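Local atomic coordinates of endo-1,3-beta-glucanase, family GH16 (Zobellia galactanivorans, PDB entry 4CRQ), a protein that probably hydrolyses internal beta-1,3-glucosidic linkages of laminarin-type glucans, this chain being the GH16 catalytic module of a longer modular laminarinase. Residues G80-R85 and Y159-D164; W99-N104 and C113-I118; A87-Q92 and L218-L223. The protein carries 1 engineered substitution. All blocks are in the same frame, centred on the assembly; numbering follows the deposited sequence.

Contact 1 of 3, residues G80-R85 and Y159-D164. With EDO (1,2-ethanediol), chain I.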
loop_
_atom_site.group_PDB
_atom_site.type_symbol
_atom_site.label_atom_id
_atom_site.label_comp_id
_atom_site.label_asym_id
_atom_site.label_seq_id
_atom_site.Cartn_x
_atom_site.Cartn_y
_atom_site.Cartn_z
ATOM N N GLY A 80 13.232 8.449 -3.233
ATOM C CA GLY A 80 12.346 9.590 -3.182
ATOM C C GLY A 80 11.574 9.727 -1.909
ATOM O O GLY A 80 11.701 8.892 -1.001
ATOM N N LYS A 81 10.783 10.796 -1.834
ATOM C CA LYS A 81 9.821 10.959 -0.741
ATOM C C LYS A 81 8.509 10.550 -1.422
ATOM O O LYS A 81 8.072 11.238 -2.372
ATOM C CB LYS A 81 9.781 12.378 -0.221
ATOM C CG LYS A 81 8.719 12.613 0.815
ATOM C CD LYS A 81 8.830 14.045 1.310
ATOM C CE LYS A 81 7.614 14.400 2.138
ATOM N NZ LYS A 81 7.642 15.807 2.617
ATOM N N ILE A 82 7.891 9.451 -0.975
ATOM C CA ILE A 82 6.695 8.906 -1.627
ATOM C C ILE A 82 5.590 9.031 -0.592
ATOM O O ILE A 82 5.699 8.471 0.545
ATOM C CB ILE A 82 6.892 7.444 -2.091
ATOM C CG1 ILE A 82 8.051 7.340 -3.117
ATOM C CG2 ILE A 82 5.602 6.854 -2.694
ATOM C CD1 ILE A 82 9.332 6.793 -2.542
ATOM N N GLU A 83 4.516 9.733 -0.940
ATOM C CA GLU A 83 3.497 10.026 0.056
ATOM C C GLU A 83 2.081 10.099 -0.470
ATOM O O GLU A 83 1.853 10.255 -1.673
ATOM C CB GLU A 83 3.829 11.355 0.706
ATOM C CG GLU A 83 3.687 12.617 -0.135
ATOM C CD GLU A 83 4.117 13.807 0.683
ATOM O OE1 GLU A 83 3.870 13.841 1.906
ATOM O OE2 GLU A 83 4.703 14.732 0.149
ATOM N N ALA A 84 1.122 10.013 0.428
ATOM C CA ALA A 84 -0.282 10.100 0.074
ATOM C C ALA A 84 -1.038 10.697 1.251
ATOM O O ALA A 84 -0.649 10.505 2.428
ATOM C CB ALA A 84 -0.870 8.732 -0.255
ATOM N N ARG A 85 -2.121 11.407 0.926
ATOM C CA ARG A 85 -3.000 12.022 1.933
ATOM C C ARG A 85 -4.258 11.143 1.927
ATOM O O ARG A 85 -4.991 11.114 0.947
ATOM C CB ARG A 85 -3.249 13.500 1.598
ATOM C CG ARG A 85 -4.186 14.197 2.594
ATOM C CD ARG A 85 -4.147 15.716 2.434
ATOM N NE ARG A 85 -4.925 16.338 3.516
ATOM C CZ ARG A 85 -6.237 16.559 3.475
ATOM N NH1 ARG A 85 -6.950 16.246 2.380
ATOM N NH2 ARG A 85 -6.852 17.117 4.525
ATOM N N TYR A 159 0.796 9.991 4.909
ATOM C CA TYR A 159 1.628 8.795 5.109
ATOM C C TYR A 159 2.771 8.859 4.125
ATOM O O TYR A 159 2.515 9.005 2.918
ATOM C CB TYR A 159 0.807 7.544 4.872
ATOM C CG TYR A 159 -0.349 7.448 5.848
ATOM C CD1 TYR A 159 -0.135 6.956 7.151
ATOM C CD2 TYR A 159 -1.656 7.864 5.486
ATOM C CE1 TYR A 159 -1.178 6.876 8.053
ATOM C CE2 TYR A 159 -2.721 7.776 6.402
ATOM C CZ TYR A 159 -2.480 7.276 7.690
ATOM O OH TYR A 159 -3.477 7.152 8.643
ATOM N N SER A 160 4.033 8.758 4.587
ATOM C CA SER A 160 5.143 8.878 3.644
ATOM C C SER A 160 6.329 8.024 4.055
ATOM O O SER A 160 6.446 7.618 5.223
ATOM C CB SER A 160 5.584 10.357 3.540
ATOM O OG SER A 160 6.119 10.787 4.784
ATOM N N VAL A 161 7.198 7.771 3.081
ATOM C CA VAL A 161 8.518 7.241 3.343
ATOM C C VAL A 161 9.525 8.140 2.680
ATOM O O VAL A 161 9.232 8.661 1.594
ATOM C CB VAL A 161 8.747 5.782 2.840
ATOM C CG1 VAL A 161 7.979 4.807 3.702
ATOM C CG2 VAL A 161 8.460 5.636 1.325
ATOM N N GLU A 162 10.678 8.332 3.310
ATOM C CA GLU A 162 11.836 8.950 2.641
ATOM C C GLU A 162 12.830 7.816 2.409
ATOM O O GLU A 162 13.281 7.167 3.364
ATOM C CB GLU A 162 12.472 10.056 3.460
ATOM C CG GLU A 162 11.666 11.332 3.478
ATOM C CD GLU A 162 12.241 12.407 4.383
ATOM O OE1 GLU A 162 13.268 12.196 5.077
ATOM O OE2 GLU A 162 11.638 13.491 4.405
ATOM N N TRP A 163 13.152 7.585 1.138
ATOM C CA TRP A 163 13.993 6.490 0.711
ATOM C C TRP A 163 15.186 7.002 -0.040
ATOM O O TRP A 163 15.002 7.652 -1.043
ATOM C CB TRP A 163 13.101 5.586 -0.134
ATOM C CG TRP A 163 13.730 4.499 -0.969
ATOM C CD1 TRP A 163 14.874 3.732 -0.696
ATOM C CD2 TRP A 163 13.228 4.006 -2.238
ATOM N NE1 TRP A 163 15.109 2.827 -1.702
ATOM C CE2 TRP A 163 14.152 2.940 -2.667
ATOM C CE3 TRP A 163 12.133 4.332 -3.053
ATOM C CZ2 TRP A 163 13.971 2.245 -3.863
ATOM C CZ3 TRP A 163 11.965 3.626 -4.259
ATOM C CH2 TRP A 163 12.869 2.603 -4.652
ATOM N N ASP A 164 16.398 6.736 0.450
ATOM C CA ASP A 164 17.625 7.103 -0.277
ATOM C C ASP A 164 18.508 5.850 -0.403
ATOM O O ASP A 164 18.087 4.737 -0.029
ATOM C CB ASP A 164 18.345 8.282 0.399
ATOM C CG ASP A 164 18.798 7.987 1.810
ATOM O OD1 ASP A 164 19.066 6.834 2.207
ATOM O OD2 ASP A 164 18.872 8.993 2.521
HETATM C C1 EDO I . 8.660 17.890 -0.279
HETATM O O1 EDO I . 7.804 17.512 0.790
HETATM C C2 EDO I . 8.566 19.390 -0.517
HETATM O O2 EDO I . 9.018 20.033 0.666
#

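Contact 2 of 3, residues W99-N104 and C113-I118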
loop_
_atom_site.group_PDB
_atom_site.type_symbol
_atom_site.label_atom_id
_atom_site.label_comp_id
_atom_site.label_asym_id
_atom_site.label_seq_id
_atom_site.Cartn_x
_atom_site.Cartn_y
_atom_site.Cartn_z
ATOM N N TRP A 99 1.604 1.120 -0.742
ATOM C CA TRP A 99 2.867 0.384 -0.758
ATOM C C TRP A 99 3.578 0.364 -2.068
ATOM O O TRP A 99 3.114 0.999 -3.018
ATOM C CB TRP A 99 2.625 -1.029 -0.211
ATOM C CG TRP A 99 1.510 -1.839 -0.850
ATOM C CD1 TRP A 99 0.156 -1.512 -0.994
ATOM C CD2 TRP A 99 1.632 -3.181 -1.404
ATOM N NE1 TRP A 99 -0.541 -2.532 -1.592
ATOM C CE2 TRP A 99 0.295 -3.566 -1.872
ATOM C CE3 TRP A 99 2.690 -4.076 -1.565
ATOM C CZ2 TRP A 99 0.053 -4.806 -2.465
ATOM C CZ3 TRP A 99 2.439 -5.312 -2.150
ATOM C CH2 TRP A 99 1.150 -5.674 -2.596
ATOM N N MET A 100 4.711 -0.340 -2.135
ATOM C CA MET A 100 5.552 -0.334 -3.342
ATOM C C MET A 100 6.179 -1.698 -3.513
ATOM O O MET A 100 6.474 -2.380 -2.523
ATOM C CB MET A 100 6.689 0.700 -3.220
ATOM C CG MET A 100 6.215 2.115 -2.864
ATOM S SD MET A 100 7.567 3.302 -2.783
ATOM C CE MET A 100 7.832 3.632 -4.521
ATOM N N LEU A 101 6.379 -2.100 -4.758
ATOM C CA LEU A 101 7.069 -3.366 -5.086
ATOM C C LEU A 101 8.152 -3.136 -6.130
ATOM O O LEU A 101 7.982 -2.270 -6.997
ATOM C CB LEU A 101 6.069 -4.387 -5.636
ATOM C CG LEU A 101 5.115 -5.092 -4.652
ATOM C CD1 LEU A 101 3.954 -5.753 -5.388
ATOM C CD2 LEU A 101 5.828 -6.101 -3.768
ATOM N N GLY A 102 9.242 -3.914 -6.103
ATOM C CA GLY A 102 10.297 -3.743 -7.108
ATOM C C GLY A 102 9.788 -4.096 -8.499
ATOM O O GLY A 102 9.051 -5.089 -8.666
ATOM N N ASN A 103 10.160 -3.277 -9.490
ATOM C CA ASN A 103 9.876 -3.585 -10.915
ATOM C C ASN A 103 10.280 -4.990 -11.317
ATOM O O ASN A 103 9.640 -5.603 -12.182
ATOM C CB ASN A 103 10.631 -2.643 -11.843
ATOM C CG ASN A 103 9.987 -1.281 -11.969
ATOM O OD1 ASN A 103 8.909 -1.010 -11.411
ATOM N ND2 ASN A 103 10.647 -0.411 -12.708
ATOM N N ASN A 104 11.350 -5.504 -10.699
ATOM C CA ASN A 104 11.877 -6.825 -11.099
ATOM C C ASN A 104 11.074 -8.035 -10.569
ATOM O O ASN A 104 11.511 -9.188 -10.726
ATOM C CB ASN A 104 13.379 -6.942 -10.772
ATOM C CG ASN A 104 13.675 -6.937 -9.275
ATOM O OD1 ASN A 104 12.779 -6.750 -8.430
ATOM N ND2 ASN A 104 14.941 -7.132 -8.939
ATOM N N CYS A 113 12.035 -9.279 -4.977
ATOM C CA CYS A 113 11.842 -7.973 -5.618
ATOM C C CYS A 113 11.882 -6.798 -4.635
ATOM O O CYS A 113 12.159 -5.669 -5.032
ATOM C CB CYS A 113 10.512 -7.935 -6.358
ATOM S SG CYS A 113 9.076 -8.217 -5.293
ATOM N N GLY A 114 11.586 -7.086 -3.362
ATOM C CA GLY A 114 11.506 -6.081 -2.298
ATOM C C GLY A 114 10.115 -5.466 -2.267
ATOM O O GLY A 114 9.425 -5.345 -3.293
ATOM N N GLU A 115 9.702 -5.076 -1.070
ATOM C CA GLU A 115 8.424 -4.443 -0.846
ATOM C C GLU A 115 8.576 -3.382 0.222
ATOM O O GLU A 115 9.167 -3.635 1.269
ATOM C CB GLU A 115 7.404 -5.487 -0.393
ATOM C CG GLU A 115 5.995 -4.944 -0.080
ATOM C CD GLU A 115 5.024 -6.002 0.451
ATOM O OE1 GLU A 115 5.220 -7.215 0.222
ATOM O OE2 GLU A 115 4.026 -5.648 1.112
ATOM N N ILE A 116 8.015 -2.203 -0.029
ATOM C CA ILE A 116 7.995 -1.116 0.954
ATOM C C ILE A 116 6.529 -0.841 1.256
ATOM O O ILE A 116 5.805 -0.349 0.389
ATOM C CB ILE A 116 8.685 0.192 0.469
ATOM C CG1 ILE A 116 10.123 -0.077 -0.042
ATOM C CG2 ILE A 116 8.665 1.266 1.599
ATOM C CD1 ILE A 116 10.784 1.134 -0.699
ATOM N N ASP A 117 6.095 -1.181 2.471
ATOM C CA ASP A 117 4.742 -0.862 2.924
ATOM C C ASP A 117 4.805 0.499 3.615
ATOM O O ASP A 117 5.338 0.609 4.720
ATOM C CB ASP A 117 4.196 -1.951 3.865
ATOM C CG ASP A 117 4.176 -3.324 3.212
ATOM O OD1 ASP A 117 3.822 -3.417 2.020
ATOM O OD2 ASP A 117 4.503 -4.329 3.873
ATOM N N ILE A 118 4.267 1.530 2.946
ATOM C CA ILE A 118 4.316 2.907 3.465
ATOM C C ILE A 118 3.292 3.055 4.594
ATOM O O ILE A 118 3.591 3.605 5.665
ATOM C CB ILE A 118 4.106 3.935 2.331
ATOM C CG1 ILE A 118 5.183 3.699 1.263
ATOM C CG2 ILE A 118 4.118 5.359 2.902
ATOM C CD1 ILE A 118 4.976 4.541 0.031
#

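Contact 3 of 3, residues A87-Q92 and L218-L223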
loop_
_atom_site.group_PDB
_atom_site.type_symbol
_atom_site.label_atom_id
_atom_site.label_comp_id
_atom_site.label_asym_id
_atom_site.label_seq_id
_atom_site.Cartn_x
_atom_site.Cartn_y
_atom_site.Cartn_z
ATOM N N ALA A 87 -7.660 9.123 4.164
ATOM C CA ALA A 87 -8.640 9.002 5.259
ATOM C C ALA A 87 -9.145 7.560 5.177
ATOM O O ALA A 87 -9.487 7.079 4.100
ATOM C CB ALA A 87 -9.773 10.005 5.120
ATOM N N LEU A 88 -9.200 6.852 6.305
ATOM C CA LEU A 88 -9.499 5.426 6.322
ATOM C C LEU A 88 -10.786 5.062 7.041
ATOM O O LEU A 88 -11.109 5.681 8.046
ATOM C CB LEU A 88 -8.343 4.700 7.052
ATOM C CG LEU A 88 -6.947 4.774 6.399
ATOM C CD1 LEU A 88 -5.879 4.168 7.311
ATOM C CD2 LEU A 88 -6.954 4.099 5.008
ATOM N N PRO A 89 -11.510 4.042 6.533
ATOM C CA PRO A 89 -12.722 3.575 7.197
ATOM C C PRO A 89 -12.332 2.610 8.310
ATOM O O PRO A 89 -11.222 2.098 8.286
ATOM C CB PRO A 89 -13.452 2.830 6.094
ATOM C CG PRO A 89 -12.354 2.289 5.209
ATOM C CD PRO A 89 -11.227 3.286 5.282
ATOM N N SER A 90 -13.206 2.338 9.272
ATOM C CA SER A 90 -12.845 1.394 10.333
ATOM C C SER A 90 -13.827 0.234 10.366
ATOM O O SER A 90 -15.016 0.454 10.155
ATOM C CB SER A 90 -12.769 2.113 11.685
ATOM O OG SER A 90 -11.664 3.024 11.727
ATOM N N GLY A 91 -13.342 -0.980 10.615
ATOM C CA GLY A 91 -14.243 -2.123 10.719
ATOM C C GLY A 91 -13.449 -3.392 10.721
ATOM O O GLY A 91 -12.452 -3.488 9.975
ATOM N N GLN A 92 -13.887 -4.363 11.538
ATOM C CA GLN A 92 -13.249 -5.682 11.634
ATOM C C GLN A 92 -13.170 -6.255 10.220
ATOM O O GLN A 92 -14.189 -6.280 9.500
ATOM C CB GLN A 92 -14.022 -6.605 12.621
ATOM C CG GLN A 92 -13.274 -7.829 13.121
ATOM C CD GLN A 92 -11.979 -7.501 13.857
ATOM O OE1 GLN A 92 -11.040 -8.270 13.780
ATOM N NE2 GLN A 92 -11.917 -6.353 14.558
ATOM N N LEU A 218 -19.768 -2.159 5.925
ATOM C CA LEU A 218 -19.672 -2.169 4.453
ATOM C C LEU A 218 -20.956 -1.515 3.880
ATOM O O LEU A 218 -22.032 -1.765 4.441
ATOM C CB LEU A 218 -19.459 -3.600 3.927
ATOM C CG LEU A 218 -18.242 -4.326 4.506
ATOM C CD1 LEU A 218 -18.221 -5.780 4.041
ATOM C CD2 LEU A 218 -16.924 -3.639 4.140
ATOM N N PRO A 219 -20.875 -0.699 2.801
ATOM C CA PRO A 219 -19.682 -0.394 2.027
ATOM C C PRO A 219 -18.750 0.547 2.813
ATOM O O PRO A 219 -19.227 1.469 3.496
ATOM C CB PRO A 219 -20.247 0.258 0.765
ATOM C CG PRO A 219 -21.563 0.852 1.200
ATOM C CD PRO A 219 -22.091 -0.064 2.246
ATOM N N ALA A 220 -17.438 0.300 2.707
ATOM C CA ALA A 220 -16.398 1.061 3.418
ATOM C C ALA A 220 -15.565 1.802 2.380
ATOM O O ALA A 220 -15.152 1.185 1.408
ATOM C CB ALA A 220 -15.545 0.121 4.221
ATOM N N GLN A 221 -15.289 3.087 2.609
ATOM C CA GLN A 221 -14.561 3.932 1.651
ATOM C C GLN A 221 -13.182 4.315 2.158
ATOM O O GLN A 221 -13.059 4.909 3.234
ATOM C CB GLN A 221 -15.329 5.232 1.335
ATOM C CG GLN A 221 -16.675 5.055 0.638
ATOM C CD GLN A 221 -17.370 6.380 0.344
ATOM O OE1 GLN A 221 -17.225 7.347 1.088
ATOM N NE2 GLN A 221 -18.116 6.433 -0.733
ATOM N N MET A 222 -12.161 3.976 1.377
ATOM C CA MET A 222 -10.784 4.469 1.586
ATOM C C MET A 222 -10.663 5.691 0.655
ATOM O O MET A 222 -10.869 5.558 -0.561
ATOM C CB MET A 222 -9.767 3.364 1.261
ATOM C CG MET A 222 -8.328 3.836 1.178
ATOM S SD MET A 222 -7.362 2.387 0.697
ATOM C CE MET A 222 -5.706 3.064 0.760
ATOM N N LEU A 223 -10.334 6.856 1.221
ATOM C CA LEU A 223 -10.236 8.123 0.489
ATOM C C LEU A 223 -8.800 8.504 0.335
ATOM O O LEU A 223 -8.083 8.639 1.329
ATOM C CB LEU A 223 -10.993 9.238 1.232
ATOM C CG LEU A 223 -12.471 8.933 1.563
ATOM C CD1 LEU A 223 -13.082 10.150 2.255
ATOM C CD2 LEU A 223 -13.314 8.554 0.353
#

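Contact 1 of 3, residues G80-R85 and Y159-D164
Tyr159 opens the antiparallel pairing with residues 80-85 by exchanging two backbone hydrogen bonds with Ala84, Tyr159 N reaching Ala84 O at 2.9 Å; Ala84 carries only a methyl group on the face where the tyrosine ring lies. Ser160 faces Glu83 in a non-hydrogen-bonded pair on the other face. The strands draw closest there, bringing Ser160 CB to 3.5 Å from Glu83 CB, a fit that suits a small residue. Val161 returns to the face of Tyr159, which looks into the sandwich; it is bonded both ways to Ile82, and its CG2 meets Ile82 CD1 at 4.1 Å. Glu162 runs alongside Lys81, the methylene Glu162 CG lying 4.2 Å from Lys81 CG. With CG anti to its backbone N (chi1 175°) and an extended chain, Lys81 carries NZ outward toward O1 of a 1,2-ethanediol, probably from the crystallisation liquor; the modelled 2.5 Å from Lys81 NZ is doubtfully short. The salt bridge of Lys81 to Glu83 is long. Trp163 bonds both ways with Gly80, whose backbone angles would jam any CB against the preceding carbonyl. Ile82 CD1 touches the indole edge, in plane, 3.8 Å from Trp163 CE3, while Trp163 NE1 donates to Phe192 O. Strand 80-87 is flanked by strands 156-163 and 220-231, strand 167-172 continues the sheet beyond 156-163, and Ile82, Ala84 and Trp163 pack against strand 94-102 of the opposing layer of the beta sandwich.

Contact 2 of 3, residues W99-N104 and C113-I118
Trp99 and Glu115 meet through contrasting torsions: the indole CG of Trp99 stands between its backbone N and carbonyl carbon (chi1 53°), while Glu115 CG is anti to its own N (chi1 178°), its chain extended. The carboxylate thereby reaches the six-membered part of the indole, Glu115 OE2 lying 3.4 Å from Trp99 CE3, the planes 47° apart. Asp117 runs alongside the same tryptophan, its OD1 3.5 Å from Trp99 CB. Leu101 covers the stem of the glutamate, CD2 to Glu115 CB at 3.8 Å. Glu115 OE1 accepts from Trp110 NE1, and Trp99 NE1 donates to Asn201 OD1, which limits their turning. An alanine in place of Glu115 would probably leave Trp110 NE1 without its acceptor and open a gap beside the Trp99 ring. On the other face Met100 CG packs on Ile118 CD1 at 4.0 Å. Paired hydrogen bonds join Met100 and Ile116; Gly102 N bonds to Gly114 O at 3.2 Å, where a CB on Gly102 would strike Cys113 O. Glu115-Ile116-Asp117-Ile118 fits the start of the GH16 signature Glu-X-Asp-X-X-Glu, whose first glutamate is the usual nucleophile and whose last is an engineered serine here, consistent with a place in the substrate cleft.

Contact 3 of 3, residues A87-Q92 and L218-L223
Ala87 and Leu223 form a hydrogen-bonded antiparallel pair, the touching parts of the two segments running 176° apart. Ala87 N donates to Leu223 O at 2.9 Å, and Leu223 N returns a bond of 3.0 Å to Ala87 O. At Pro89, two residues on, the pairing goes no further, as expected of a residue with no N-H; its ring carbon CD sits 3.2 Å from Gln221 O, on the side where another residue's N-H would point. The side chains of the bonded pair share a face, Ala87 CB touching Leu223 CB at 4.1 Å. Leu88 and Met222 run side by side on the interior side, with Leu88 CD2 4.1 Å from Met222 CG. The extended Met222, its CG anti to the backbone N (chi1 169°), reaches toward Leu200 and Met202 of strand 196-204, a slim chain suited to the space between layers. Pro89 also rests on Ala220, CB to CB at 3.9 Å, and the short methyl of Ala220 leaves the ring room to approach. The bonds between Ala87 and Leu223 close the ladder at the end of strand 80-87; beyond, mainly apolar packing, with the proline ring also against a carbonyl oxygen, keeps the departing loop seated on strand 220-231.

Overall arrangement
Contacts 1 and 2 are buried and belong to facing layers of the sandwich; contact 3 is partly buried and lies at the far end of the layer holding contact 1. Contacts 1 and 3 share strand 80-87, which lies between strands 156-163 and 220-231 and bonds to both; contact 3 is the last rung with 220-231. The layers meet where Ile118 of contact 2 packs on Ile82 and Val161 of contact 1, Ile82 CG2 3.6 Å from Ile118 CD1. Their chemistry differs: contact 1 joins a regular ladder to an apolar inner face and a polar outer one, contact 2 sets acids beside an indole, and contact 3 has one bonded pair and otherwise mostly aliphatic packing round a proline.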